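Local coordinates for protein beta-N-acetylhexosaminidase (Streptomyces plicatus, PDB 5FD0) that probably hydrolyses terminal non-reducing N-acetyl-hexosamine residues from beta-linked glycoconjugates and chitin-like oligosaccharides, as a family 20 glycoside hydrolase, at residues Ser167-Gly172 with Thr218-Gly223; Arg50-Arg55 with Gly85-Leu90. All coordinates share one frame; numbering follows the deposited sequence.

Contact 1 of 2, residues Ser167-Gly172 with Thr218-Gly223; sequences SRHFFG and TEVGGG. With NAG (2-acetamido-2-deoxy-beta-D-glucopyranose), chain B.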
loop_
_atom_site.group_PDB
_atom_site.type_symbol
_atom_site.label_atom_id
_atom_site.label_comp_id
_atom_site.label_asym_id
_atom_site.label_seq_id
_atom_site.Cartn_x
_atom_site.Cartn_y
_atom_site.Cartn_z
ATOM N N SER A 167 5.448 4.693 13.085
ATOM C CA SER A 167 6.070 5.639 14.003
ATOM C C SER A 167 5.129 6.027 15.136
ATOM O O SER A 167 5.550 6.085 16.297
ATOM C CB SER A 167 6.500 6.897 13.249
ATOM O OG SER A 167 7.512 6.614 12.288
ATOM N N ARG A 168 3.857 6.283 14.832
ATOM C CA ARG A 168 2.963 6.783 15.870
ATOM C C ARG A 168 2.607 5.675 16.851
ATOM O O ARG A 168 2.711 5.857 18.063
ATOM C CB ARG A 168 1.727 7.410 15.240
ATOM C CG ARG A 168 1.936 8.865 14.881
ATOM C CD ARG A 168 3.216 9.141 14.081
ATOM N NE ARG A 168 3.302 10.574 13.790
ATOM C CZ ARG A 168 2.698 11.176 12.761
ATOM N NH1 ARG A 168 1.996 10.454 11.889
ATOM N NH2 ARG A 168 2.797 12.504 12.598
ATOM N N HIS A 169 2.198 4.513 16.349
ATOM C CA HIS A 169 2.284 3.275 17.109
ATOM C C HIS A 169 3.085 2.278 16.296
ATOM O O HIS A 169 2.887 2.151 15.087
ATOM C CB HIS A 169 0.933 2.663 17.435
ATOM C CG HIS A 169 0.149 3.458 18.430
ATOM N ND1 HIS A 169 -0.694 4.473 18.058
ATOM C CD2 HIS A 169 0.109 3.416 19.782
ATOM C CE1 HIS A 169 -1.249 5.008 19.134
ATOM N NE2 HIS A 169 -0.771 4.389 20.196
ATOM N N PHE A 170 3.995 1.596 16.979
ATOM C CA PHE A 170 4.846 0.611 16.335
ATOM C C PHE A 170 4.054 -0.661 16.066
ATOM O O PHE A 170 3.234 -1.092 16.885
ATOM C CB PHE A 170 6.040 0.279 17.221
ATOM C CG PHE A 170 6.972 -0.731 16.625
ATOM C CD1 PHE A 170 7.695 -0.433 15.484
ATOM C CD2 PHE A 170 7.135 -1.973 17.216
ATOM C CE1 PHE A 170 8.569 -1.359 14.948
ATOM C CE2 PHE A 170 8.015 -2.890 16.691
ATOM C CZ PHE A 170 8.726 -2.584 15.574
ATOM N N PHE A 171 4.309 -1.257 14.919
ATOM C CA PHE A 171 3.787 -2.568 14.582
ATOM C C PHE A 171 4.976 -3.439 14.204
ATOM O O PHE A 171 5.814 -3.019 13.405
ATOM C CB PHE A 171 2.759 -2.466 13.459
ATOM C CG PHE A 171 1.494 -1.771 13.890
ATOM C CD1 PHE A 171 1.389 -0.385 13.815
ATOM C CD2 PHE A 171 0.445 -2.493 14.432
ATOM C CE1 PHE A 171 0.212 0.271 14.244
ATOM C CE2 PHE A 171 -0.710 -1.860 14.864
ATOM C CZ PHE A 171 -0.832 -0.468 14.771
ATOM N N GLY A 172 5.070 -4.622 14.818
ATOM C CA GLY A 172 6.187 -5.510 14.600
ATOM C C GLY A 172 6.114 -6.200 13.258
ATOM O O GLY A 172 5.162 -6.034 12.488
ATOM N N THR A 218 9.572 4.625 22.738
ATOM C CA THR A 218 8.176 4.830 23.119
ATOM C C THR A 218 7.352 5.099 21.849
ATOM O O THR A 218 7.771 4.789 20.726
ATOM C CB THR A 218 8.086 5.923 24.208
ATOM O OG1 THR A 218 6.751 5.997 24.735
ATOM C CG2 THR A 218 8.468 7.278 23.689
ATOM N N GLU A 219 6.133 5.577 22.040
ATOM C CA GLU A 219 5.211 5.838 20.946
ATOM C C GLU A 219 4.093 6.720 21.492
ATOM O O GLU A 219 4.096 7.109 22.669
ATOM C CB GLU A 219 4.675 4.526 20.353
ATOM C CG GLU A 219 3.782 3.773 21.343
ATOM C CD GLU A 219 3.372 2.385 20.892
ATOM O OE1 GLU A 219 3.931 1.859 19.907
ATOM O OE2 GLU A 219 2.464 1.813 21.543
ATOM N N VAL A 220 3.140 7.055 20.618
ATOM C CA VAL A 220 1.981 7.816 21.052
ATOM C C VAL A 220 1.382 7.154 22.285
ATOM O O VAL A 220 1.169 5.937 22.310
ATOM C CB VAL A 220 0.947 7.927 19.916
ATOM C CG1 VAL A 220 -0.405 8.465 20.450
ATOM C CG2 VAL A 220 1.489 8.838 18.788
ATOM N N GLY A 221 1.104 7.953 23.311
ATOM C CA GLY A 221 0.483 7.443 24.517
ATOM C C GLY A 221 1.454 6.876 25.539
ATOM O O GLY A 221 1.012 6.444 26.602
ATOM N N GLY A 222 2.750 6.825 25.231
ATOM C CA GLY A 222 3.742 6.328 26.161
ATOM C C GLY A 222 3.828 4.818 26.190
ATOM O O GLY A 222 3.163 4.093 25.451
ATOM N N GLY A 223 4.692 4.336 27.071
ATOM C CA GLY A 223 4.934 2.920 27.183
ATOM C C GLY A 223 5.905 2.476 26.114
ATOM O O GLY A 223 6.513 3.301 25.420
HETATM C C1 NAG B . -1.107 15.042 8.459
HETATM C C2 NAG B . 0.352 14.635 8.740
HETATM C C3 NAG B . 0.543 13.262 9.323
HETATM C C4 NAG B . -0.494 12.901 10.327
HETATM C C5 NAG B . -1.797 12.990 9.555
HETATM C C6 NAG B . -3.000 12.451 10.261
HETATM C C7 NAG B . 0.821 14.107 6.378
HETATM C C8 NAG B . 1.753 14.255 5.201
HETATM N N2 NAG B . 1.159 14.731 7.523
HETATM O O1 NAG B . -1.235 16.378 8.733
HETATM O O3 NAG B . 1.833 13.206 9.989
HETATM O O4 NAG B . -0.252 11.585 10.815
HETATM O O5 NAG B . -2.059 14.393 9.293
HETATM O O6 NAG B . -4.105 12.429 9.388
HETATM O O7 NAG B . -0.172 13.460 6.270
#
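Arg168 and His169 meet Glu219 and Val220 where two beta-alpha loops of the (beta/alpha)8 barrel touch beside the sugar site. Residues 167-172 follow the first barrel strand, 159-165, and residues 218-223 belong to the long connection between the second, 190-194, and helix 230-242. The main chains are joined by Val220 N, which donates to Arg168 O (2.9 Å). Glu219 CB rests against Arg168 O at 3.3 Å; CG turns in between its own backbone N and carbonyl carbon (chi1 67°), and the extended chain passes across the His169 side chain at about a right angle. Glu219 CD passes His169 CD2 at 3.6 Å. The carboxylate divides its work: Glu219 OE1 receives the Phe170 N-H on its anti side, tilted out of the carboxylate plane (2.9 Å, N-H...O 167°), whereas Glu219 OE2 lies at the edge of the imidazole, near the ring plane and 3.3 Å from His169 CD2. Carboxylate and ring are turned 73° against each other. Val220 comes over a face of that ring, in a CH-pi contact with CB 4.1 Å from the centroid of His169, while the ring's ND1 is bonded to Thr449 O. The turn from Glu219 to Gly222 is type II, with Gly221 at its third position, where a side chain would be jammed against the preceding carbonyl. Val220 CG2 also packs on the CB and CG of Arg168, at the root of a side chain whose guanidinium reaches the sugar site: Asp165 and Asp197 form salt bridges with it and Gln199 takes its NE, which together fix its rotation. With its edge it grips the 2-acetamido-2-deoxy-beta-D-glucopyranose, Arg168 NH1 reaching the sugar O4 at 2.7 Å and Arg168 NH2 the sugar O3 at 2.9 Å.

Contact 2 of 2, residues Arg50-Arg55 with Gly85-Leu90; sequences RVDDSR and GIRLRL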
loop_
_atom_site.group_PDB
_atom_site.type_symbol
_atom_site.label_atom_id
_atom_site.label_comp_id
_atom_site.label_asym_id
_atom_site.label_seq_id
_atom_site.Cartn_x
_atom_site.Cartn_y
_atom_site.Cartn_z
ATOM N N ARG A 50 -0.503 -26.798 -11.802
ATOM C CA ARG A 50 0.573 -26.985 -12.768
ATOM C C ARG A 50 1.250 -25.645 -13.021
ATOM O O ARG A 50 0.579 -24.663 -13.367
ATOM C CB ARG A 50 0.025 -27.581 -14.074
ATOM C CG ARG A 50 0.977 -27.582 -15.285
ATOM C CD ARG A 50 2.213 -28.443 -15.091
ATOM N NE ARG A 50 2.717 -28.942 -16.374
ATOM C CZ ARG A 50 3.636 -28.349 -17.120
ATOM N NH1 ARG A 50 4.202 -27.223 -16.733
ATOM N NH2 ARG A 50 3.981 -28.895 -18.264
ATOM N N VAL A 51 2.572 -25.611 -12.838
ATOM C CA VAL A 51 3.380 -24.419 -13.053
ATOM C C VAL A 51 4.477 -24.739 -14.066
ATOM O O VAL A 51 4.771 -25.899 -14.366
ATOM C CB VAL A 51 4.014 -23.873 -11.753
ATOM C CG1 VAL A 51 2.933 -23.411 -10.784
ATOM C CG2 VAL A 51 4.958 -24.903 -11.122
ATOM N N ASP A 52 5.094 -23.677 -14.576
ATOM C CA ASP A 52 6.336 -23.805 -15.328
ATOM C C ASP A 52 7.449 -24.326 -14.441
ATOM O O ASP A 52 7.430 -24.191 -13.214
ATOM C CB ASP A 52 6.762 -22.464 -15.917
ATOM C CG ASP A 52 5.716 -21.885 -16.840
ATOM O OD1 ASP A 52 4.901 -22.660 -17.398
ATOM O OD2 ASP A 52 5.702 -20.648 -16.997
ATOM N N ASP A 53 8.454 -24.907 -15.093
ATOM C CA ASP A 53 9.614 -25.460 -14.406
ATOM C C ASP A 53 10.614 -24.346 -14.065
ATOM O O ASP A 53 11.738 -24.314 -14.552
ATOM C CB ASP A 53 10.237 -26.548 -15.279
ATOM C CG ASP A 53 11.372 -27.277 -14.596
ATOM O OD1 ASP A 53 11.462 -27.239 -13.346
ATOM O OD2 ASP A 53 12.171 -27.897 -15.320
ATOM N N SER A 54 10.174 -23.399 -13.225
ATOM C CA SER A 54 11.039 -22.330 -12.726
ATOM C C SER A 54 10.741 -22.078 -11.257
ATOM O O SER A 54 9.645 -22.358 -10.776
ATOM C CB SER A 54 10.871 -21.012 -13.484
ATOM O OG SER A 54 9.597 -20.437 -13.297
ATOM N N ARG A 55 11.747 -21.572 -10.540
ATOM C CA ARG A 55 11.549 -21.245 -9.137
ATOM C C ARG A 55 10.453 -20.204 -8.973
ATOM O O ARG A 55 9.648 -20.277 -8.039
ATOM C CB ARG A 55 12.849 -20.739 -8.520
ATOM N N GLY A 85 -5.503 -29.029 -13.298
ATOM C CA GLY A 85 -6.745 -28.297 -13.436
ATOM C C GLY A 85 -6.616 -26.803 -13.175
ATOM O O GLY A 85 -7.432 -26.019 -13.665
ATOM N N ILE A 86 -5.624 -26.385 -12.389
ATOM C CA ILE A 86 -5.252 -24.974 -12.287
ATOM C C ILE A 86 -3.865 -24.836 -12.880
ATOM O O ILE A 86 -2.900 -25.405 -12.356
ATOM C CB ILE A 86 -5.272 -24.464 -10.839
ATOM C CG1 ILE A 86 -6.660 -24.579 -10.241
ATOM C CG2 ILE A 86 -4.816 -23.009 -10.771
ATOM C CD1 ILE A 86 -6.703 -24.328 -8.748
ATOM N N ARG A 87 -3.755 -24.077 -13.966
ATOM C CA ARG A 87 -2.481 -23.885 -14.646
ATOM C C ARG A 87 -2.062 -22.428 -14.547
ATOM O O ARG A 87 -2.841 -21.532 -14.896
ATOM C CB ARG A 87 -2.567 -24.291 -16.116
ATOM C CG ARG A 87 -1.270 -24.035 -16.950
ATOM C CD ARG A 87 -0.426 -25.250 -16.987
ATOM N NE ARG A 87 0.640 -25.261 -17.999
ATOM C CZ ARG A 87 1.900 -24.855 -17.809
ATOM N NH1 ARG A 87 2.308 -24.345 -16.633
ATOM N NH2 ARG A 87 2.768 -24.937 -18.823
ATOM N N LEU A 88 -0.828 -22.213 -14.098
ATOM C CA LEU A 88 -0.178 -20.909 -14.097
ATOM C C LEU A 88 0.951 -20.966 -15.108
ATOM O O LEU A 88 1.871 -21.772 -14.942
ATOM C CB LEU A 88 0.390 -20.575 -12.719
ATOM C CG LEU A 88 -0.545 -20.756 -11.525
ATOM C CD1 LEU A 88 0.130 -20.388 -10.250
ATOM C CD2 LEU A 88 -1.790 -19.917 -11.740
ATOM N N ARG A 89 0.881 -20.136 -16.155
ATOM C CA ARG A 89 1.892 -20.205 -17.206
ATOM C C ARG A 89 2.385 -18.832 -17.626
ATOM O O ARG A 89 1.598 -17.902 -17.821
ATOM C CB ARG A 89 1.388 -20.956 -18.447
ATOM C CG ARG A 89 0.093 -20.495 -19.008
ATOM C CD ARG A 89 -0.341 -21.430 -20.155
ATOM N NE ARG A 89 0.498 -21.275 -21.346
ATOM C CZ ARG A 89 0.229 -20.437 -22.352
ATOM N NH1 ARG A 89 -0.855 -19.654 -22.318
ATOM N NH2 ARG A 89 1.050 -20.371 -23.395
ATOM N N LEU A 90 3.702 -18.742 -17.799
ATOM C CA LEU A 90 4.360 -17.558 -18.328
ATOM C C LEU A 90 4.489 -17.695 -19.836
ATOM O O LEU A 90 5.033 -18.688 -20.327
ATOM C CB LEU A 90 5.735 -17.392 -17.699
ATOM C CG LEU A 90 5.691 -17.253 -16.190
ATOM C CD1 LEU A 90 7.088 -17.337 -15.620
ATOM C CD2 LEU A 90 5.012 -15.924 -15.808
#
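The guanidinium of Arg87 has Arg50 NH1 over one face, offset toward the rim, and Arg89 CB over the centre of the other. At its edge stands Asp52 OD1, forming a salt bridge with Arg87 NH1 (3.2 Å) and a weak bond with Arg87 NH2. The oxygen is approached from above the carboxylate plane, and the two flat groups are nearly perpendicular (89°). Arg50 and Arg87 run side by side in the same direction, Arg50 CG 3.2 Å from Arg87 CD. Both have CG anti to the backbone N (chi1 168° and 176°) and bend at chi2, which brings the guanidinium groups together with Arg50 NH1 3.4 Å from Arg87 NH2, donor facing donor. Arg50 NH1 turns instead to Val51 O (2.8 Å), and Arg50 NE to Gly82 O; the nearby carboxylate probably eases the like charges. A leucine in place of Arg87 would probably leave Asp52 OD1 without its cationic mate and open a gap where the flat group packs between Arg50 and Arg89 CB. Asp52 OD2 accepts a hydrogen bond from Leu90 N on its syn side (2.9 Å), so the two carboxylate oxygens serve a guanidinium and a main-chain N-H. Behind the arginines, Val51 and Leu88 pack on the other face of the sheet, toward helix 55-72. Arg50 N to Ile86 O (2.8 Å) and Leu88 N to Arg50 O (2.9 Å) give the alternating ladder of parallel strands in the mixed sheet of the N-terminal domain, where the chain passes from 49-51 through helix 55-72 and the parallel strand 78-79 to 86-90.

Contact 2 closes before contact 1 opens along the chain, and the two lie on opposite sides of its centre, with centres about 43 Å apart and nearest atoms about 25 Å apart. They share no sheet or helix. Contact 2 pairs strands 49-51 and 86-90 in the mixed sheet of the N-terminal domain; contact 1 brings together the loop after strand 159-165 and, past helix 210-213, the later part of the connection after strand 190-194, its neighbour in the parallel barrel of the catalytic domain. The bound sugar belongs to contact 1, whose Arg168 holds it, whereas contact 2 is structural packing far away. Together they sample the two-domain build of a family 20 hexosaminidase.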